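Local coordinates for protein fumarylacetoacetate hydrolase (Burkholderia xenovorans, PDB 5TI1) that probably hydrolyses fumarylacetoacetate to fumarate and acetoacetate, the last step of phenylalanine and tyrosine breakdown, as a metal-binding enzyme of the FAH family, at residues B[19-25]-B[38-42]; B[68-72]-B[87-91]; B[243-249]-B[354-358]. One frame throughout, in Å; residues are numbered along the deposited sequence.

Interactions 1 and 2 belong to the N-terminal part of the chain, interaction 3 to the C-terminal hydrolase part. The first two have centres about 22 Å apart and nearest atoms about 8 Å apart; they do not touch but share neighbours, since helix 102-116 and strand 56-61 receive Leu-42 from one and Leu-68 from the other. Interaction 3 lies farther off, its centre about 29 Å from that of interaction 1 and 31 Å from that of interaction 2. All three are away from the magnesium site of Asp-153, Glu-226, Glu-228 and Asp-260, yet interaction 3 packs on strand 223-233, which carries the two glutamates.

Interaction 1 of 3, residues B[19-25]-B[38-42]; sequences LDPSRKS and SIQNL
Two loop segments on the way from helix 13-17 to strand 44-49 meet here, residues 19-25 running past Ile-39 and Gln-40 of 38-42. CA atoms come nearest for Leu-19 with Gln-40 (5.6 Å) and Ser-25 with Ile-39 (6.0 Å). Residues 20-23 form a type I turn, Arg-23 N to Asp-20 O 3.0 Å, and the same aspartate makes an Asx turn, its OD1 accepting from Ser-22 N at 2.9 Å. In the second segment Ser-38 O accepts from Asn-41 N at 2.9 Å, and Ser-38 OG bonds to Arg-429 O. Ile-39, chi1 and chi2 both t, lays CG2 3.6 Å from Arg-23 O, and CD1 3.6 Å from Lys-24 O, 3.9 Å from Arg-23 CD and 4.0 Å from Ser-25 CB; Arg-23 NH1 bonds to Ser-117. Gln-40 is bent (chi1 m, chi2 p) so that NE2 donates to Asp-20 O (2.8 Å, 168°) and Arg-23 O (3.0 Å, 139°). Its OE1 is 2.8 Å from water 1, which accepts from Lys-24 NZ at 3.2 Å. Asn-41 and Leu-42 turn to strand 429-440 and helix 102-116 respectively. One buried amide thus donates to the carbonyls at both ends of a turn, holding an irregular loop by side-chain to backbone bonding.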
loop_
_atom_site.group_PDB
_atom_site.type_symbol
_atom_site.label_atom_id
_atom_site.label_comp_id
_atom_site.label_asym_id
_atom_site.label_seq_id
_atom_site.Cartn_x
_atom_site.Cartn_y
_atom_site.Cartn_z
ATOM N N LEU B 19 33.917 -3.382 -9.172
ATOM C CA LEU B 19 33.255 -4.047 -10.286
ATOM C C LEU B 19 34.206 -4.902 -11.107
ATOM O O LEU B 19 33.763 -5.592 -12.030
ATOM C CB LEU B 19 32.592 -3.005 -11.191
ATOM C CG LEU B 19 31.605 -2.069 -10.495
ATOM C CD1 LEU B 19 31.083 -1.030 -11.456
ATOM C CD2 LEU B 19 30.461 -2.906 -9.902
ATOM N N ASP B 20 35.489 -4.862 -10.797
ATOM C CA ASP B 20 36.538 -5.519 -11.565
ATOM C C ASP B 20 36.391 -7.038 -11.517
ATOM O O ASP B 20 36.604 -7.634 -10.454
ATOM C CB ASP B 20 37.900 -5.085 -11.013
ATOM C CG ASP B 20 39.072 -5.755 -11.720
ATOM O OD1 ASP B 20 38.867 -6.470 -12.726
ATOM O OD2 ASP B 20 40.215 -5.561 -11.259
ATOM N N PRO B 21 36.059 -7.698 -12.631
ATOM C CA PRO B 21 35.950 -9.162 -12.641
ATOM C C PRO B 21 37.176 -9.915 -12.137
ATOM O O PRO B 21 37.051 -11.067 -11.715
ATOM C CB PRO B 21 35.699 -9.470 -14.122
ATOM C CG PRO B 21 34.993 -8.273 -14.622
ATOM C CD PRO B 21 35.644 -7.115 -13.919
ATOM N N SER B 22 38.357 -9.301 -12.178
ATOM C CA SER B 22 39.563 -10.011 -11.763
ATOM C C SER B 22 39.693 -10.108 -10.246
ATOM O O SER B 22 40.445 -10.958 -9.755
ATOM C CB SER B 22 40.811 -9.342 -12.356
ATOM O OG SER B 22 41.070 -8.085 -11.754
ATOM N N ARG B 23 38.976 -9.277 -9.496
ATOM C CA ARG B 23 39.090 -9.306 -8.046
ATOM C C ARG B 23 38.503 -10.597 -7.485
ATOM O O ARG B 23 37.537 -11.150 -8.016
ATOM C CB ARG B 23 38.387 -8.094 -7.438
ATOM C CG ARG B 23 38.562 -7.962 -5.939
ATOM C CD ARG B 23 37.898 -6.695 -5.443
ATOM N NE ARG B 23 38.382 -5.527 -6.173
ATOM C CZ ARG B 23 39.412 -4.779 -5.791
ATOM N NH1 ARG B 23 40.073 -5.079 -4.682
ATOM N NH2 ARG B 23 39.778 -3.730 -6.519
ATOM N N LYS B 24 39.115 -11.088 -6.408
ATOM C CA LYS B 24 38.668 -12.290 -5.725
ATOM C C LYS B 24 38.775 -12.061 -4.224
ATOM O O LYS B 24 39.442 -11.131 -3.760
ATOM C CB LYS B 24 39.488 -13.528 -6.143
ATOM C CG LYS B 24 39.451 -13.831 -7.632
ATOM C CD LYS B 24 38.061 -14.232 -8.099
ATOM C CE LYS B 24 37.943 -14.135 -9.615
ATOM N NZ LYS B 24 36.565 -14.405 -10.117
ATOM N N SER B 25 38.125 -12.938 -3.464
ATOM C CA SER B 25 38.044 -12.827 -2.018
ATOM C C SER B 25 38.857 -13.918 -1.335
ATOM O O SER B 25 39.097 -14.991 -1.894
ATOM C CB SER B 25 36.584 -12.911 -1.545
ATOM O OG SER B 25 36.497 -12.823 -0.130
ATOM N N SER B 38 29.610 -13.519 -5.424
ATOM C CA SER B 38 30.976 -13.125 -5.736
ATOM C C SER B 38 31.349 -11.865 -4.964
ATOM O O SER B 38 30.490 -11.115 -4.501
ATOM C CB SER B 38 31.105 -12.854 -7.232
ATOM O OG SER B 38 30.035 -12.002 -7.642
ATOM N N ILE B 39 32.657 -11.606 -4.862
ATOM C CA ILE B 39 33.082 -10.360 -4.228
ATOM C C ILE B 39 32.564 -9.157 -5.002
ATOM O O ILE B 39 32.507 -8.047 -4.462
ATOM C CB ILE B 39 34.619 -10.315 -4.079
ATOM C CG1 ILE B 39 35.028 -9.301 -3.006
ATOM C CG2 ILE B 39 35.273 -10.005 -5.411
ATOM C CD1 ILE B 39 36.531 -9.165 -2.822
ATOM N N GLN B 40 32.166 -9.354 -6.261
ATOM C CA GLN B 40 31.611 -8.271 -7.059
ATOM C C GLN B 40 30.162 -7.964 -6.701
ATOM O O GLN B 40 29.649 -6.910 -7.094
ATOM C CB GLN B 40 31.714 -8.609 -8.552
ATOM C CG GLN B 40 33.134 -8.555 -9.127
ATOM C CD GLN B 40 33.946 -9.805 -8.850
ATOM O OE1 GLN B 40 33.440 -10.776 -8.281
ATOM N NE2 GLN B 40 35.215 -9.793 -9.263
ATOM N N ASN B 41 29.496 -8.852 -5.967
ATOM C CA ASN B 41 28.082 -8.674 -5.668
ATOM C C ASN B 41 27.906 -7.775 -4.452
ATOM O O ASN B 41 27.592 -6.586 -4.591
ATOM C CB ASN B 41 27.408 -10.032 -5.451
ATOM C CG ASN B 41 25.895 -9.916 -5.356
ATOM O OD1 ASN B 41 25.349 -8.819 -5.252
ATOM N ND2 ASN B 41 25.213 -11.048 -5.401
ATOM N N LEU B 42 28.107 -8.339 -3.258
ATOM C CA LEU B 42 27.939 -7.641 -1.989
ATOM C C LEU B 42 26.501 -7.142 -1.829
ATOM O O LEU B 42 26.262 -5.927 -1.734
ATOM C CB LEU B 42 28.941 -6.486 -1.887
ATOM C CG LEU B 42 30.384 -6.891 -2.202
ATOM C CD1 LEU B 42 31.336 -5.702 -2.098
ATOM C CD2 LEU B 42 30.828 -8.031 -1.295
HETATM O O HOH W 1 34.786 -13.178 -7.821
#

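Interaction 2 of 3, residues B[68-72]-B[87-91]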
loop_
_atom_site.group_PDB
_atom_site.type_symbol
_atom_site.label_atom_id
_atom_site.label_comp_id
_atom_site.label_asym_id
_atom_site.label_seq_id
_atom_site.Cartn_x
_atom_site.Cartn_y
_atom_site.Cartn_z
ATOM N N LEU B 68 27.673 -6.594 9.429
ATOM C CA LEU B 68 28.172 -5.225 9.276
ATOM C C LEU B 68 28.268 -4.519 10.622
ATOM O O LEU B 68 29.211 -3.758 10.861
ATOM C CB LEU B 68 27.288 -4.429 8.320
ATOM C CG LEU B 68 27.116 -4.972 6.906
ATOM C CD1 LEU B 68 26.635 -3.837 5.995
ATOM C CD2 LEU B 68 28.411 -5.609 6.400
ATOM N N ALA B 69 27.314 -4.776 11.524
ATOM C CA ALA B 69 27.368 -4.168 12.850
ATOM C C ALA B 69 28.632 -4.582 13.595
ATOM O O ALA B 69 29.257 -3.762 14.277
ATOM C CB ALA B 69 26.116 -4.532 13.651
ATOM N N ALA B 70 29.041 -5.845 13.452
ATOM C CA ALA B 70 30.276 -6.291 14.089
ATOM C C ALA B 70 31.501 -5.588 13.500
ATOM O O ALA B 70 32.412 -5.200 14.241
ATOM C CB ALA B 70 30.406 -7.809 13.969
ATOM N N LEU B 71 31.549 -5.423 12.176
ATOM C CA LEU B 71 32.671 -4.711 11.569
ATOM C C LEU B 71 32.704 -3.243 11.982
ATOM O O LEU B 71 33.790 -2.670 12.146
ATOM C CB LEU B 71 32.611 -4.820 10.048
ATOM C CG LEU B 71 32.855 -6.184 9.406
ATOM C CD1 LEU B 71 33.106 -5.993 7.927
ATOM C CD2 LEU B 71 34.027 -6.893 10.062
ATOM N N GLU B 72 31.532 -2.618 12.143
ATOM C CA GLU B 72 31.481 -1.241 12.617
ATOM C C GLU B 72 31.960 -1.134 14.060
ATOM O O GLU B 72 32.731 -0.225 14.400
ATOM C CB GLU B 72 30.061 -0.698 12.489
ATOM C CG GLU B 72 29.957 0.785 12.751
ATOM C CD GLU B 72 28.545 1.196 13.074
ATOM O OE1 GLU B 72 27.761 0.306 13.462
ATOM O OE2 GLU B 72 28.221 2.397 12.929
ATOM N N SER B 87 23.064 2.470 15.856
ATOM C CA SER B 87 23.741 2.015 14.646
ATOM C C SER B 87 22.695 1.623 13.612
ATOM O O SER B 87 21.754 0.890 13.929
ATOM C CB SER B 87 24.657 0.825 14.950
ATOM O OG SER B 87 24.949 0.077 13.780
ATOM N N VAL B 88 22.853 2.111 12.376
ATOM C CA VAL B 88 21.919 1.746 11.313
ATOM C C VAL B 88 22.016 0.280 10.923
ATOM O O VAL B 88 21.139 -0.219 10.206
ATOM C CB VAL B 88 22.130 2.581 10.036
ATOM C CG1 VAL B 88 21.807 4.049 10.279
ATOM C CG2 VAL B 88 23.553 2.401 9.526
ATOM N N PHE B 89 23.069 -0.418 11.356
ATOM C CA PHE B 89 23.241 -1.832 11.060
ATOM C C PHE B 89 22.539 -2.737 12.068
ATOM O O PHE B 89 22.362 -3.928 11.795
ATOM C CB PHE B 89 24.735 -2.169 10.991
ATOM C CG PHE B 89 25.465 -1.465 9.876
ATOM C CD1 PHE B 89 24.896 -1.356 8.614
ATOM C CD2 PHE B 89 26.715 -0.899 10.088
ATOM C CE1 PHE B 89 25.573 -0.694 7.580
ATOM C CE2 PHE B 89 27.384 -0.246 9.064
ATOM C CZ PHE B 89 26.809 -0.146 7.813
ATOM N N VAL B 90 22.137 -2.205 13.224
ATOM C CA VAL B 90 21.353 -2.971 14.185
ATOM C C VAL B 90 19.906 -2.512 14.076
ATOM O O VAL B 90 19.453 -1.627 14.815
ATOM C CB VAL B 90 21.888 -2.825 15.617
ATOM C CG1 VAL B 90 21.131 -3.758 16.549
ATOM C CG2 VAL B 90 23.367 -3.131 15.653
ATOM N N ARG B 91 19.193 -3.103 13.121
ATOM C CA ARG B 91 17.850 -2.715 12.722
ATOM C C ARG B 91 17.203 -3.951 12.133
ATOM O O ARG B 91 17.896 -4.813 11.588
ATOM C CB ARG B 91 17.856 -1.602 11.660
ATOM C CG ARG B 91 18.406 -0.270 12.092
ATOM C CD ARG B 91 17.376 0.506 12.871
ATOM N NE ARG B 91 17.797 1.886 13.072
ATOM C CZ ARG B 91 18.673 2.269 13.992
ATOM N NH1 ARG B 91 19.227 1.372 14.794
ATOM N NH2 ARG B 91 18.994 3.548 14.113
#
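Leu-68 opens the short helix 68-73 and lies over one face of the Phe-89 ring: its CB is 3.8 Å from the ring centroid and 12° off the normal, a CH-pi contact, while its CD1 reaches Phe-89 CE1 at 3.7 Å. One residue on, Ala-69 makes the closest backbone approach, its CA 5.1 Å from that of Phe-89. Its CB sits 3.8 Å from Phe-89 CB and 3.7 Å from Val-90 CG2, so its methyl touches two consecutive residues of the loop. A helical turn after Leu-68, with Glu-72 N bonded to Leu-68 O at 2.9 Å, Glu-72 extends its side chain to accept from Ser-87 OG at OE1 (2.8 Å). That hydroxyl oxygen also accepts from Phe-89 N at 3.1 Å, an ST turn at the start of the type I turn 87-90, and so ties the turn to the helix. Leu-68 and Phe-89 also pack against Leu-77 of the intervening loop and Val-57 of strand 56-61, and both make backbone hydrogen bonds with Val-57. Helix 68-73, which directly follows strand 64-67, is covered by helix 102-116 at Leu-68 and Leu-71 and by helix 127-133 at Ala-70 and Leu-71.

Interaction 3 of 3, residues B[243-249]-B[354-358]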
loop_
_atom_site.group_PDB
_atom_site.type_symbol
_atom_site.label_atom_id
_atom_site.label_comp_id
_atom_site.label_asym_id
_atom_site.label_seq_id
_atom_site.Cartn_x
_atom_site.Cartn_y
_atom_site.Cartn_z
ATOM N N VAL B 243 9.289 12.595 -10.527
ATOM C CA VAL B 243 10.669 12.192 -10.807
ATOM C C VAL B 243 10.823 12.058 -12.316
ATOM O O VAL B 243 10.061 11.321 -12.954
ATOM C CB VAL B 243 11.023 10.870 -10.111
ATOM C CG1 VAL B 243 12.469 10.480 -10.413
ATOM C CG2 VAL B 243 10.792 10.975 -8.623
ATOM N N THR B 244 11.790 12.774 -12.897
ATOM C CA THR B 244 11.978 12.689 -14.339
ATOM C C THR B 244 12.598 11.346 -14.704
ATOM O O THR B 244 13.226 10.666 -13.879
ATOM C CB THR B 244 12.852 13.834 -14.887
ATOM O OG1 THR B 244 14.210 13.675 -14.456
ATOM C CG2 THR B 244 12.326 15.205 -14.434
ATOM N N CYS B 245 12.395 10.952 -15.960
ATOM C CA CYS B 245 12.909 9.662 -16.397
ATOM C C CYS B 245 14.424 9.625 -16.287
ATOM O O CYS B 245 14.999 8.628 -15.835
ATOM C CB CYS B 245 12.457 9.372 -17.824
ATOM S SG CYS B 245 12.661 7.652 -18.273
ATOM N N ALA B 246 15.086 10.720 -16.673
ATOM C CA ALA B 246 16.540 10.777 -16.602
ATOM C C ALA B 246 17.045 10.692 -15.165
ATOM O O ALA B 246 18.155 10.198 -14.927
ATOM C CB ALA B 246 17.044 12.060 -17.268
ATOM N N ASP B 247 16.261 11.172 -14.204
ATOM C CA ASP B 247 16.673 11.196 -12.808
ATOM C C ASP B 247 16.267 9.932 -12.060
ATOM O O ASP B 247 16.702 9.734 -10.922
ATOM C CB ASP B 247 16.079 12.436 -12.115
ATOM C CG ASP B 247 16.530 12.590 -10.668
ATOM O OD1 ASP B 247 17.745 12.455 -10.403
ATOM O OD2 ASP B 247 15.668 12.863 -9.797
ATOM N N ALA B 248 15.498 9.058 -12.704
ATOM C CA ALA B 248 14.783 7.999 -11.991
ATOM C C ALA B 248 15.736 7.015 -11.319
ATOM O O ALA B 248 15.561 6.679 -10.141
ATOM C CB ALA B 248 13.854 7.277 -12.963
ATOM N N GLU B 249 16.755 6.537 -12.054
ATOM C CA GLU B 249 17.579 5.436 -11.552
ATOM C C GLU B 249 18.353 5.827 -10.299
ATOM O O GLU B 249 18.641 4.971 -9.453
ATOM C CB GLU B 249 18.539 4.944 -12.641
ATOM C CG GLU B 249 17.873 4.105 -13.722
ATOM C CD GLU B 249 18.874 3.525 -14.713
ATOM O OE1 GLU B 249 20.066 3.421 -14.361
ATOM O OE2 GLU B 249 18.468 3.166 -15.838
ATOM N N ALA B 354 13.402 2.947 -14.935
ATOM C CA ALA B 354 13.366 4.403 -14.991
ATOM C C ALA B 354 12.016 4.887 -15.498
ATOM O O ALA B 354 11.403 5.797 -14.920
ATOM C CB ALA B 354 14.503 4.918 -15.879
ATOM N N GLN B 355 11.525 4.267 -16.571
ATOM C CA GLN B 355 10.252 4.686 -17.136
ATOM C C GLN B 355 9.108 4.391 -16.177
ATOM O O GLN B 355 8.185 5.201 -16.036
ATOM C CB GLN B 355 10.040 4.004 -18.483
ATOM C CG GLN B 355 11.020 4.495 -19.542
ATOM C CD GLN B 355 10.896 3.740 -20.843
ATOM O OE1 GLN B 355 10.766 2.509 -20.854
ATOM N NE2 GLN B 355 10.939 4.471 -21.954
ATOM N N GLN B 356 9.168 3.243 -15.499
ATOM C CA GLN B 356 8.118 2.879 -14.558
ATOM C C GLN B 356 8.030 3.892 -13.424
ATOM O O GLN B 356 6.939 4.339 -13.064
ATOM C CB GLN B 356 8.370 1.470 -14.018
ATOM C CG GLN B 356 8.156 0.371 -15.054
ATOM C CD GLN B 356 8.692 -0.977 -14.598
ATOM O OE1 GLN B 356 9.621 -1.046 -13.794
ATOM N NE2 GLN B 356 8.106 -2.054 -15.112
ATOM N N LEU B 357 9.175 4.260 -12.845
ATOM C CA LEU B 357 9.173 5.235 -11.759
ATOM C C LEU B 357 8.731 6.608 -12.257
ATOM O O LEU B 357 7.969 7.313 -11.577
ATOM C CB LEU B 357 10.561 5.316 -11.133
ATOM C CG LEU B 357 10.689 6.177 -9.881
ATOM C CD1 LEU B 357 9.757 5.651 -8.771
ATOM C CD2 LEU B 357 12.152 6.222 -9.441
ATOM N N ALA B 358 9.191 6.994 -13.446
ATOM C CA ALA B 358 8.780 8.264 -14.034
ATOM C C ALA B 358 7.268 8.319 -14.190
ATOM O O ALA B 358 6.621 9.296 -13.787
ATOM C CB ALA B 358 9.474 8.459 -15.382
HETATM O O HOH W 2 7.552 11.700 -13.796
HETATM O O HOH W 3 16.047 1.663 -15.809
#
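Small apolar groups make up most of this buried contact. Ala-354 and Ala-358, one turn apart on helix 353-362, admit the 243-249 segment so closely that CA atoms are 4.9 Å apart for Ala-248 with Ala-354 and 5.0 Å for Cys-245 with Ala-358; the register shows the two segments running in opposite senses. Ala-248 CB lies 3.8 Å from Ala-354 CB and 4.1 Å from Leu-357 CD2, Cys-245 CB 4.0 Å from Ala-358 CB, and Cys-245 SG 3.8 Å from Gln-355 CG. Val-243 CG1 meets Leu-357 CD2 more loosely, at 4.4 Å.

No direct conventional hydrogen bond joins the segments. Instead Ala-358 CA makes a CA-H...O contact of 3.5 Å with Val-243 O, and two waters bridge. Water 2 donates to Val-243 O (2.7 Å) and Ala-358 O (2.6 Å); water 3 donates to Glu-249 OE2 (2.8 Å) and accepts from Ala-354 N (3.1 Å). Glu-249 is further held by His-320 and a salt bridge to Arg-300.

Thr-244 N-caps the weak helical turn 245-248, its OG1 accepting from Asp-247 N at 3.2 Å. The alanines let this N-capped turn, in the connection from strand 223-233 to strand 252-263, pack closely on helix 353-362 of the C-terminal FAH fold, whose Leu-357 also touches Ile-233.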